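Local atomic coordinates of 6-phosphogluconate dehydrogenase, NAD-binding (Geobacter metallireducens, PDB entry 3PEF), a protein that probably reduces succinic semialdehyde to gamma-hydroxybutyrate with NADPH, as a member of the beta-hydroxyacid dehydrogenase family. Residues L117-S122 with P149-M154. The protein carries 2 engineered substitutions. Residues are numbered along the deposited sequence; the frame is centred on the assembly and turned at random.
Sequences LEAPVS and PGFEKM
Phe151 sets the CZ end of its ring against the neighbouring methyl groups of Leu117 and Ala119, and the whole contact is apolar, with no hydrogen bond between 117-122 and 149-154. Leu117 and Phe151 reach toward each other from the two sides of the contact, and the CD1 methyl of Leu117 lies at the rim of the ring, in its plane, 3.5 Å from Phe151 CZ, with CE1 close behind. Ala119 supplies only its CB, which comes obliquely to the same end of the ring, 3.9 Å from Phe151 CZ and almost as near to CE2. The phenyl ring accounts for most of the separation, since Ala119 CA and Phe151 CA, the nearest pair of alpha carbons, are 9.4 Å apart. Phe151 holds CG opposite its carbonyl carbon (chi1 -75°), which carries the ring away from helix 141-154 to the strand. With an alanine here, the space between helix and sheet would probably be left unfilled, and Leu117 CD1 and Ala119 CB would lose their aromatic neighbour. Strand 115-122 runs between strands 90-93 and 133-139 in the Rossmann-type domain; Val92 and Ile135 on those neighbours also touch both Ala119 and Phe151, so the aromatic ring joins helix 141-154 to three adjacent strands. Farther along the strand, Val121 touches NADP, while Met154 packs against Met16 and Leu20 of helix 11-22.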
ATOM      1  N   LEU A 117     -31.001 -19.879   3.649  1.00 31.69           N
ATOM      2  CA  LEU A 117     -30.728 -18.689   4.460  1.00 26.60           C
ATOM      3  C   LEU A 117     -29.217 -18.653   4.622  1.00 28.69           C
ATOM      4  O   LEU A 117     -28.616 -19.663   4.972  1.00 31.53           O
ATOM      5  CB  LEU A 117     -31.338 -18.874   5.857  1.00 24.29           C
ATOM      6  CG  LEU A 117     -32.046 -17.843   6.768  1.00 32.35           C
ATOM      7  CD1 LEU A 117     -31.610 -17.994   8.227  1.00 27.09           C
ATOM      8  CD2 LEU A 117     -31.998 -16.373   6.326  1.00 23.46           C
ATOM      9  N   GLU A 118     -28.580 -17.522   4.371  1.00 24.55           N
ATOM     10  CA  GLU A 118     -27.180 -17.399   4.780  1.00 29.24           C
ATOM     11  C   GLU A 118     -27.192 -16.748   6.135  1.00 29.60           C
ATOM     12  O   GLU A 118     -28.022 -15.886   6.383  1.00 30.41           O
ATOM     13  CB  GLU A 118     -26.368 -16.546   3.812  1.00 24.98           C
ATOM     14  CG  GLU A 118     -26.781 -15.087   3.772  1.00 28.00           C
ATOM     15  CD  GLU A 118     -25.890 -14.267   2.856  1.00 32.09           C
ATOM     16  OE1 GLU A 118     -26.219 -13.096   2.588  1.00 33.02           O
ATOM     17  OE2 GLU A 118     -24.853 -14.789   2.399  1.00 38.67           O
ATOM     18  N   ALA A 119     -26.296 -17.155   7.027  1.00 20.45           N
ATOM     19  CA  ALA A 119     -26.188 -16.460   8.307  1.00 20.59           C
ATOM     20  C   ALA A 119     -24.781 -16.501   8.877  1.00 21.78           C
ATOM     21  O   ALA A 119     -24.534 -17.173   9.876  1.00 24.63           O
ATOM     22  CB  ALA A 119     -27.220 -17.013   9.314  1.00 23.45           C
ATOM     23  N   PRO A 120     -23.842 -15.769   8.241  1.00 23.22           N
ATOM     24  CA  PRO A 120     -22.483 -15.694   8.789  1.00 22.10           C
ATOM     25  C   PRO A 120     -22.526 -14.962  10.125  1.00 23.33           C
ATOM     26  O   PRO A 120     -23.516 -14.277  10.415  1.00 21.15           O
ATOM     27  CB  PRO A 120     -21.736 -14.853   7.752  1.00 22.03           C
ATOM     28  CG  PRO A 120     -22.810 -13.946   7.188  1.00 23.52           C
ATOM     29  CD  PRO A 120     -24.043 -14.831   7.125  1.00 20.39           C
ATOM     30  N   VAL A 121     -21.475 -15.101  10.926  1.00 22.00           N
ATOM     31  CA  VAL A 121     -21.502 -14.576  12.284  1.00 21.83           C
ATOM     32  C   VAL A 121     -20.324 -13.669  12.591  1.00 24.60           C
ATOM     33  O   VAL A 121     -19.265 -13.750  11.960  1.00 22.26           O
ATOM     34  CB  VAL A 121     -21.540 -15.715  13.357  1.00 18.21           C
ATOM     35  CG1 VAL A 121     -22.612 -16.707  13.035  1.00 17.60           C
ATOM     36  CG2 VAL A 121     -20.189 -16.424  13.462  1.00 21.08           C
ATOM     37  N   SER A 122     -20.524 -12.801  13.576  1.00 19.31           N
ATOM     38  CA  SER A 122     -19.441 -11.996  14.122  1.00 26.31           C
ATOM     39  C   SER A 122     -19.184 -12.473  15.565  1.00 30.34           C
ATOM     40  O   SER A 122     -20.130 -12.730  16.312  1.00 30.03           O
ATOM     41  CB  SER A 122     -19.815 -10.503  14.054  1.00 27.58           C
ATOM     42  OG  SER A 122     -18.795  -9.690  14.602  1.00 34.10           O
ATOM     43  N   PRO A 149     -35.058 -20.667  16.998  1.00 35.06           N
ATOM     44  CA  PRO A 149     -34.814 -21.312  18.296  1.00 36.52           C
ATOM     45  C   PRO A 149     -33.389 -21.826  18.397  1.00 33.97           C
ATOM     46  O   PRO A 149     -32.823 -21.885  19.491  1.00 36.21           O
ATOM     47  CB  PRO A 149     -35.795 -22.490  18.300  1.00 39.15           C
ATOM     48  CG  PRO A 149     -36.876 -22.082  17.372  1.00 41.67           C
ATOM     49  CD  PRO A 149     -36.191 -21.280  16.285  1.00 37.09           C
ATOM     50  N   GLY A 150     -32.823 -22.197  17.255  1.00 25.89           N
ATOM     51  CA  GLY A 150     -31.433 -22.609  17.186  1.00 27.25           C
ATOM     52  C   GLY A 150     -30.505 -21.408  17.263  1.00 28.84           C
ATOM     53  O   GLY A 150     -29.550 -21.405  18.042  1.00 29.63           O
ATOM     54  N   PHE A 151     -30.774 -20.388  16.451  1.00 29.49           N
ATOM     55  CA  PHE A 151     -29.967 -19.168  16.480  1.00 23.09           C
ATOM     56  C   PHE A 151     -29.866 -18.660  17.914  1.00 28.54           C
ATOM     57  O   PHE A 151     -28.841 -18.125  18.321  1.00 26.84           O
ATOM     58  CB  PHE A 151     -30.572 -18.054  15.613  1.00 24.51           C
ATOM     59  CG  PHE A 151     -30.396 -18.243  14.124  1.00 28.46           C
ATOM     60  CD1 PHE A 151     -31.364 -17.770  13.246  1.00 29.89           C
ATOM     61  CD2 PHE A 151     -29.270 -18.868  13.598  1.00 24.56           C
ATOM     62  CE1 PHE A 151     -31.228 -17.914  11.877  1.00 27.85           C
ATOM     63  CE2 PHE A 151     -29.127 -19.025  12.209  1.00 26.37           C
ATOM     64  CZ  PHE A 151     -30.111 -18.535  11.353  1.00 20.29           C
ATOM     65  N   GLU A 152     -30.943 -18.809  18.677  1.00 28.05           N
ATOM     66  CA  GLU A 152     -30.986 -18.247  20.026  1.00 30.75           C
ATOM     67  C   GLU A 152     -30.108 -18.988  21.023  1.00 31.91           C
ATOM     68  O   GLU A 152     -29.741 -18.445  22.063  1.00 30.84           O
ATOM     69  CB  GLU A 152     -32.422 -18.157  20.529  1.00 34.55           C
ATOM     70  CG  GLU A 152     -33.149 -16.951  19.952  1.00 40.44           C
ATOM     71  CD  GLU A 152     -34.554 -16.808  20.486  1.00 51.19           C
ATOM     72  OE1 GLU A 152     -35.099 -17.807  21.004  1.00 53.35           O
ATOM     73  OE2 GLU A 152     -35.109 -15.691  20.385  1.00 56.75           O
ATOM     74  N   LYS A 153     -29.762 -20.227  20.707  1.00 24.73           N
ATOM     75  CA  LYS A 153     -28.849 -20.959  21.560  1.00 26.42           C
ATOM     76  C   LYS A 153     -27.410 -20.719  21.122  1.00 32.40           C
ATOM     77  O   LYS A 153     -26.474 -21.054  21.843  1.00 30.75           O
ATOM     78  CB  LYS A 153     -29.177 -22.457  21.558  1.00 28.62           C
ATOM     79  CG  LYS A 153     -30.558 -22.776  22.137  1.00 38.14           C
ATOM     80  CD  LYS A 153     -30.660 -22.281  23.570  1.00 52.27           C
ATOM     81  CE  LYS A 153     -31.867 -21.367  23.798  1.00 62.04           C
ATOM     82  NZ  LYS A 153     -31.532 -20.212  24.692  1.00 59.00           N
ATOM     83  N   MET A 154     -27.230 -20.125  19.947  1.00 34.43           N
ATOM     84  CA  MET A 154     -25.880 -19.961  19.405  1.00 31.45           C
ATOM     85  C   MET A 154     -25.397 -18.528  19.490  1.00 27.27           C
ATOM     86  O   MET A 154     -24.196 -18.279  19.572  1.00 27.53           O
ATOM     87  CB  MET A 154     -25.806 -20.459  17.958  1.00 31.07           C
ATOM     88  CG  MET A 154     -26.173 -21.946  17.802  1.00 39.45           C
ATOM     89  SD  MET A 154     -25.903 -22.605  16.143  1.00 30.60           S
ATOM     90  CE  MET A 154     -27.186 -21.790  15.203  1.00 31.59           C
TER